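Local structure of metallo-beta-lactamase superfamily protein (Thermus thermophilus, 2ZWR) at residues Val74-Asp88 / Lys100-Leu114. The protein binds zinc in a two-metal site of the metallo-beta-lactamase fold and is probably a hydrolase. Residues are numbered along the deposited sequence; the frame is centred on the assembly and turned at random.
Sequences VYLHPLDLPLYEGAD and KPPLPVRPLEEGMRL
The hydroxyl of Tyr84 donates to a backbone carbonyl, OH to Pro102 O at 2.7 Å. The donor is tilted 29° from the carbonyl plane. CG lies anti to the backbone N of Tyr84 (chi1 -178°), which carries the ring from helix 81-85 to the loop that holds Pro101 and Pro102. Pro101 CB sits over one ring face, 3.3 Å from Tyr84 CZ. Val105 CG1 covers the opposite face, 3.6 Å from Tyr84 CE2. The other methyl of Val105, CG2, meets Leu81 CD1 tip to tip. Val63 of helix 63-70 also touches Tyr84 and Pro102.

Ahead of the helix, strand 74-76 meets the short, weakly bonded strand 106-107 through a parallel bridge of Tyr75 with Arg106. Arg106 N donates to Val74 O at 2.7 Å, and Leu76 N to Arg106 O. Strand 106-107 is outermost in one of the two mixed sheets of the alpha-beta/beta-alpha metallo-beta-lactamase fold. The chain then crosses to the other sheet and enters strand 113-114.

Tyr75 lies at this crossing. Leu114 CD1 packs on one face of its ring, 3.5 Å from Tyr75 CD1. Arg106 CB makes a CH-pi contact on the opposite face. The extended Arg106 chain then runs along to the hydroxyl, and NH1 donates to Tyr75 OH at 3.1 Å. The hydroxyl lies in the guanidinium plane, which stands 82° from the ring plane. Leu108 packs CD2 against Tyr75 CB, 3.7 Å away, and also touches Val119, Val130 and Phe132 of the second sheet. Beyond Leu76, Pro78 CD approaches Leu108 O, and the side chain of His77 stacks on His121 and comes within about 5 Å of a bound zinc ion.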
loop_
_atom_site.group_PDB
_atom_site.type_symbol
_atom_site.label_atom_id
_atom_site.label_comp_id
_atom_site.label_asym_id
_atom_site.label_seq_id
_atom_site.Cartn_x
_atom_site.Cartn_y
_atom_site.Cartn_z
ATOM N N VAL A 74 -5.913 4.011 11.265
ATOM C CA VAL A 74 -4.850 3.867 10.285
ATOM C C VAL A 74 -3.889 2.800 10.763
ATOM O O VAL A 74 -3.323 2.916 11.844
ATOM C CB VAL A 74 -4.081 5.197 10.063
ATOM C CG1 VAL A 74 -2.958 5.003 9.055
ATOM C CG2 VAL A 74 -5.026 6.290 9.588
ATOM N N TYR A 75 -3.716 1.759 9.947
ATOM C CA TYR A 75 -2.828 0.654 10.256
ATOM C C TYR A 75 -1.509 0.810 9.500
ATOM O O TYR A 75 -1.499 0.944 8.265
ATOM C CB TYR A 75 -3.499 -0.682 9.898
ATOM C CG TYR A 75 -4.602 -1.071 10.852
ATOM C CD1 TYR A 75 -4.350 -1.938 11.911
ATOM C CD2 TYR A 75 -5.893 -0.544 10.712
ATOM C CE1 TYR A 75 -5.367 -2.295 12.807
ATOM C CE2 TYR A 75 -6.907 -0.873 11.601
ATOM C CZ TYR A 75 -6.637 -1.753 12.645
ATOM O OH TYR A 75 -7.637 -2.092 13.519
ATOM N N LEU A 76 -0.408 0.788 10.250
ATOM C CA LEU A 76 0.926 0.916 9.678
ATOM C C LEU A 76 1.918 0.115 10.491
ATOM O O LEU A 76 1.832 0.096 11.720
ATOM C CB LEU A 76 1.364 2.388 9.683
ATOM C CG LEU A 76 2.753 2.754 9.165
ATOM C CD1 LEU A 76 2.797 2.751 7.635
ATOM C CD2 LEU A 76 3.149 4.108 9.730
ATOM N N HIS A 77 2.856 -0.543 9.808
ATOM C CA HIS A 77 3.983 -1.180 10.491
ATOM C C HIS A 77 4.816 -0.103 11.211
ATOM O O HIS A 77 5.207 0.904 10.602
ATOM C CB HIS A 77 4.844 -1.955 9.494
ATOM C CG HIS A 77 5.756 -2.957 10.128
ATOM N ND1 HIS A 77 6.939 -2.602 10.741
ATOM C CD2 HIS A 77 5.660 -4.303 10.245
ATOM C CE1 HIS A 77 7.528 -3.685 11.216
ATOM N NE2 HIS A 77 6.777 -4.732 10.920
ATOM N N PRO A 78 5.090 -0.311 12.514
ATOM C CA PRO A 78 5.798 0.670 13.343
ATOM C C PRO A 78 7.180 1.083 12.810
ATOM O O PRO A 78 7.654 2.170 13.133
ATOM C CB PRO A 78 5.925 -0.032 14.705
ATOM C CG PRO A 78 5.703 -1.479 14.423
ATOM C CD PRO A 78 4.732 -1.517 13.286
ATOM N N LEU A 79 7.819 0.227 12.016
ATOM C CA LEU A 79 9.114 0.591 11.429
ATOM C C LEU A 79 8.999 1.685 10.342
ATOM O O LEU A 79 9.999 2.298 9.984
ATOM C CB LEU A 79 9.871 -0.636 10.923
ATOM C CG LEU A 79 10.512 -1.544 11.992
ATOM C CD1 LEU A 79 11.263 -2.676 11.343
ATOM C CD2 LEU A 79 11.452 -0.757 12.910
ATOM N N ASP A 80 7.786 1.953 9.853
ATOM C CA ASP A 80 7.570 3.096 8.928
ATOM C C ASP A 80 7.023 4.375 9.585
ATOM O O ASP A 80 6.698 5.346 8.878
ATOM C CB ASP A 80 6.694 2.703 7.735
ATOM C CG ASP A 80 7.512 2.308 6.516
ATOM O OD1 ASP A 80 8.715 2.022 6.680
ATOM O OD2 ASP A 80 6.965 2.300 5.389
ATOM N N LEU A 81 6.912 4.378 10.916
ATOM C CA LEU A 81 6.456 5.567 11.649
ATOM C C LEU A 81 7.294 6.827 11.386
ATOM O O LEU A 81 6.719 7.901 11.207
ATOM C CB LEU A 81 6.393 5.321 13.160
ATOM C CG LEU A 81 5.071 5.349 13.940
ATOM C CD1 LEU A 81 3.925 6.124 13.279
ATOM C CD2 LEU A 81 4.644 3.939 14.317
ATOM N N PRO A 82 8.648 6.712 11.400
ATOM C CA PRO A 82 9.444 7.906 11.098
ATOM C C PRO A 82 9.146 8.486 9.717
ATOM O O PRO A 82 9.095 9.705 9.571
ATOM C CB PRO A 82 10.890 7.397 11.191
ATOM C CG PRO A 82 10.796 6.238 12.151
ATOM C CD PRO A 82 9.521 5.568 11.741
ATOM N N LEU A 83 8.927 7.621 8.728
ATOM C CA LEU A 83 8.517 8.061 7.404
ATOM C C LEU A 83 7.137 8.729 7.447
ATOM O O LEU A 83 6.921 9.775 6.833
ATOM C CB LEU A 83 8.509 6.889 6.417
ATOM C CG LEU A 83 9.831 6.249 5.995
ATOM C CD1 LEU A 83 9.569 5.019 5.138
ATOM C CD2 LEU A 83 10.723 7.223 5.247
ATOM N N TYR A 84 6.223 8.123 8.197
ATOM C CA TYR A 84 4.851 8.592 8.292
ATOM C C TYR A 84 4.807 9.974 8.930
ATOM O O TYR A 84 4.128 10.874 8.434
ATOM C CB TYR A 84 4.029 7.584 9.089
ATOM C CG TYR A 84 2.554 7.873 9.246
ATOM C CD1 TYR A 84 1.625 7.416 8.308
ATOM C CD2 TYR A 84 2.083 8.562 10.359
ATOM C CE1 TYR A 84 0.256 7.657 8.475
ATOM C CE2 TYR A 84 0.741 8.813 10.535
ATOM C CZ TYR A 84 -0.173 8.351 9.596
ATOM O OH TYR A 84 -1.510 8.619 9.787
ATOM N N GLU A 85 5.568 10.141 10.005
ATOM C CA GLU A 85 5.579 11.382 10.768
ATOM C C GLU A 85 6.116 12.588 10.000
ATOM O O GLU A 85 5.656 13.704 10.218
ATOM C CB GLU A 85 6.348 11.179 12.075
ATOM C CG GLU A 85 5.607 10.252 13.038
ATOM C CD GLU A 85 6.427 9.851 14.240
ATOM O OE1 GLU A 85 7.648 9.618 14.090
ATOM O OE2 GLU A 85 5.836 9.751 15.348
ATOM N N GLY A 86 7.082 12.359 9.113
ATOM C CA GLY A 86 7.664 13.425 8.314
ATOM C C GLY A 86 7.244 13.455 6.857
ATOM O O GLY A 86 7.870 14.143 6.066
ATOM N N ALA A 87 6.171 12.744 6.505
ATOM C CA ALA A 87 5.775 12.574 5.106
ATOM C C ALA A 87 5.490 13.895 4.400
ATOM O O ALA A 87 5.806 14.048 3.230
ATOM C CB ALA A 87 4.576 11.638 4.983
ATOM N N ASP A 88 4.878 14.834 5.113
ATOM C CA ASP A 88 4.550 16.133 4.543
ATOM C C ASP A 88 5.822 16.936 4.251
ATOM O O ASP A 88 5.874 17.663 3.270
ATOM C CB ASP A 88 3.599 16.912 5.461
ATOM C CG ASP A 88 4.186 17.163 6.850
ATOM O OD1 ASP A 88 4.829 16.254 7.418
ATOM O OD2 ASP A 88 4.005 18.273 7.381
ATOM N N LYS A 100 -0.177 16.798 6.863
ATOM C CA LYS A 100 0.542 15.898 7.749
ATOM C C LYS A 100 -0.370 14.746 8.160
ATOM O O LYS A 100 -1.483 14.969 8.642
ATOM C CB LYS A 100 1.040 16.652 8.987
ATOM C CG LYS A 100 2.015 15.851 9.856
ATOM C CD LYS A 100 2.348 16.588 11.147
ATOM C CE LYS A 100 3.533 15.943 11.844
ATOM N NZ LYS A 100 3.215 14.570 12.299
ATOM N N PRO A 101 0.094 13.503 7.947
ATOM C CA PRO A 101 -0.684 12.328 8.312
ATOM C C PRO A 101 -0.913 12.295 9.828
ATOM O O PRO A 101 0.022 12.550 10.583
ATOM C CB PRO A 101 0.200 11.170 7.845
ATOM C CG PRO A 101 1.101 11.775 6.808
ATOM C CD PRO A 101 1.380 13.134 7.331
ATOM N N PRO A 102 -2.158 12.014 10.268
ATOM C CA PRO A 102 -2.542 12.100 11.679
ATOM C C PRO A 102 -2.087 10.930 12.554
ATOM O O PRO A 102 -2.129 9.768 12.144
ATOM C CB PRO A 102 -4.079 12.135 11.618
ATOM C CG PRO A 102 -4.412 11.361 10.416
ATOM C CD PRO A 102 -3.297 11.621 9.421
ATOM N N LEU A 103 -1.680 11.257 13.769
ATOM C CA LEU A 103 -1.392 10.254 14.786
ATOM C C LEU A 103 -2.543 10.179 15.790
ATOM O O LEU A 103 -3.263 11.164 15.968
ATOM C CB LEU A 103 -0.079 10.590 15.485
ATOM C CG LEU A 103 1.144 10.432 14.575
ATOM C CD1 LEU A 103 2.261 11.354 15.018
ATOM C CD2 LEU A 103 1.609 8.979 14.522
ATOM N N PRO A 104 -2.716 9.017 16.462
ATOM C CA PRO A 104 -1.878 7.821 16.408
ATOM C C PRO A 104 -2.259 6.845 15.290
ATOM O O PRO A 104 -3.316 6.985 14.663
ATOM C CB PRO A 104 -2.138 7.184 17.774
ATOM C CG PRO A 104 -3.567 7.471 18.008
ATOM C CD PRO A 104 -3.833 8.836 17.405
ATOM N N VAL A 105 -1.383 5.873 15.041
ATOM C CA VAL A 105 -1.694 4.769 14.144
ATOM C C VAL A 105 -1.804 3.473 14.944
ATOM O O VAL A 105 -1.293 3.391 16.059
ATOM C CB VAL A 105 -0.652 4.617 12.993
ATOM C CG1 VAL A 105 -0.505 5.919 12.237
ATOM C CG2 VAL A 105 0.699 4.154 13.519
ATOM N N ARG A 106 -2.475 2.483 14.362
ATOM C CA ARG A 106 -2.531 1.131 14.904
ATOM C C ARG A 106 -1.474 0.285 14.206
ATOM O O ARG A 106 -1.249 0.441 13.005
ATOM C CB ARG A 106 -3.920 0.516 14.706
ATOM C CG ARG A 106 -5.016 1.282 15.431
ATOM C CD ARG A 106 -6.376 0.652 15.246
ATOM N NE ARG A 106 -7.429 1.421 15.921
ATOM C CZ ARG A 106 -8.709 1.053 15.976
ATOM N NH1 ARG A 106 -9.118 -0.065 15.379
ATOM N NH2 ARG A 106 -9.585 1.812 16.613
ATOM N N PRO A 107 -0.793 -0.588 14.966
ATOM C CA PRO A 107 0.321 -1.335 14.393
ATOM C C PRO A 107 -0.040 -2.520 13.486
ATOM O O PRO A 107 -1.086 -3.171 13.643
ATOM C CB PRO A 107 1.088 -1.820 15.630
ATOM C CG PRO A 107 0.088 -1.886 16.697
ATOM C CD PRO A 107 -0.986 -0.884 16.395
ATOM N N LEU A 108 0.846 -2.768 12.539
ATOM C CA LEU A 108 0.843 -3.988 11.756
ATOM C C LEU A 108 2.077 -4.799 12.166
ATOM O O LEU A 108 3.018 -4.248 12.745
ATOM C CB LEU A 108 0.875 -3.669 10.259
ATOM C CG LEU A 108 -0.357 -2.966 9.669
ATOM C CD1 LEU A 108 -0.095 -2.562 8.225
ATOM C CD2 LEU A 108 -1.597 -3.845 9.778
ATOM N N GLU A 109 2.061 -6.095 11.872
ATOM C CA GLU A 109 3.145 -6.999 12.242
ATOM C C GLU A 109 3.104 -8.209 11.321
ATOM O O GLU A 109 2.026 -8.637 10.913
ATOM C CB GLU A 109 2.995 -7.427 13.715
ATOM C CG GLU A 109 4.001 -8.481 14.198
ATOM C CD GLU A 109 4.104 -8.581 15.716
ATOM O OE1 GLU A 109 3.044 -8.743 16.363
ATOM O OE2 GLU A 109 5.256 -8.481 16.241
ATOM N N GLU A 110 4.273 -8.757 10.996
ATOM C CA GLU A 110 4.360 -10.043 10.293
ATOM C C GLU A 110 3.444 -11.065 10.978
ATOM O O GLU A 110 3.498 -11.219 12.201
ATOM C CB GLU A 110 5.807 -10.548 10.288
ATOM C CG GLU A 110 5.998 -11.962 9.762
ATOM C CD GLU A 110 5.905 -12.040 8.258
ATOM O OE1 GLU A 110 6.601 -11.257 7.588
ATOM O OE2 GLU A 110 5.140 -12.886 7.744
ATOM N N GLY A 111 2.593 -11.727 10.191
ATOM C CA GLY A 111 1.722 -12.795 10.685
ATOM C C GLY A 111 0.346 -12.359 11.167
ATOM O O GLY A 111 -0.535 -13.200 11.379
ATOM N N MET A 112 0.162 -11.053 11.358
ATOM C CA MET A 112 -1.141 -10.483 11.733
ATOM C C MET A 112 -2.234 -10.782 10.716
ATOM O O MET A 112 -1.994 -10.739 9.508
ATOM C CB MET A 112 -1.028 -8.967 11.885
ATOM C CG MET A 112 -2.249 -8.290 12.487
ATOM S SD MET A 112 -1.921 -6.548 12.745
ATOM C CE MET A 112 -3.119 -6.187 14.012
ATOM N N ARG A 113 -3.433 -11.079 11.220
ATOM C CA ARG A 113 -4.630 -11.222 10.389
ATOM C C ARG A 113 -5.584 -10.076 10.661
ATOM O O ARG A 113 -5.963 -9.853 11.812
ATOM C CB ARG A 113 -5.360 -12.538 10.691
ATOM C CG ARG A 113 -5.045 -13.681 9.763
ATOM C CD ARG A 113 -3.776 -14.386 10.166
ATOM N NE ARG A 113 -3.825 -15.805 9.816
ATOM N N LEU A 114 -5.970 -9.355 9.610
ATOM C CA LEU A 114 -6.983 -8.307 9.736
ATOM C C LEU A 114 -7.702 -8.119 8.421
ATOM O O LEU A 114 -7.079 -8.163 7.350
ATOM C CB LEU A 114 -6.395 -6.963 10.236
ATOM C CG LEU A 114 -5.667 -6.004 9.277
ATOM C CD1 LEU A 114 -5.455 -4.651 9.925
ATOM C CD2 LEU A 114 -4.342 -6.568 8.845
HETATM O O HOH W 1 -5.422 5.319 14.066
HETATM O O HOH W 2 2.504 12.515 10.932
#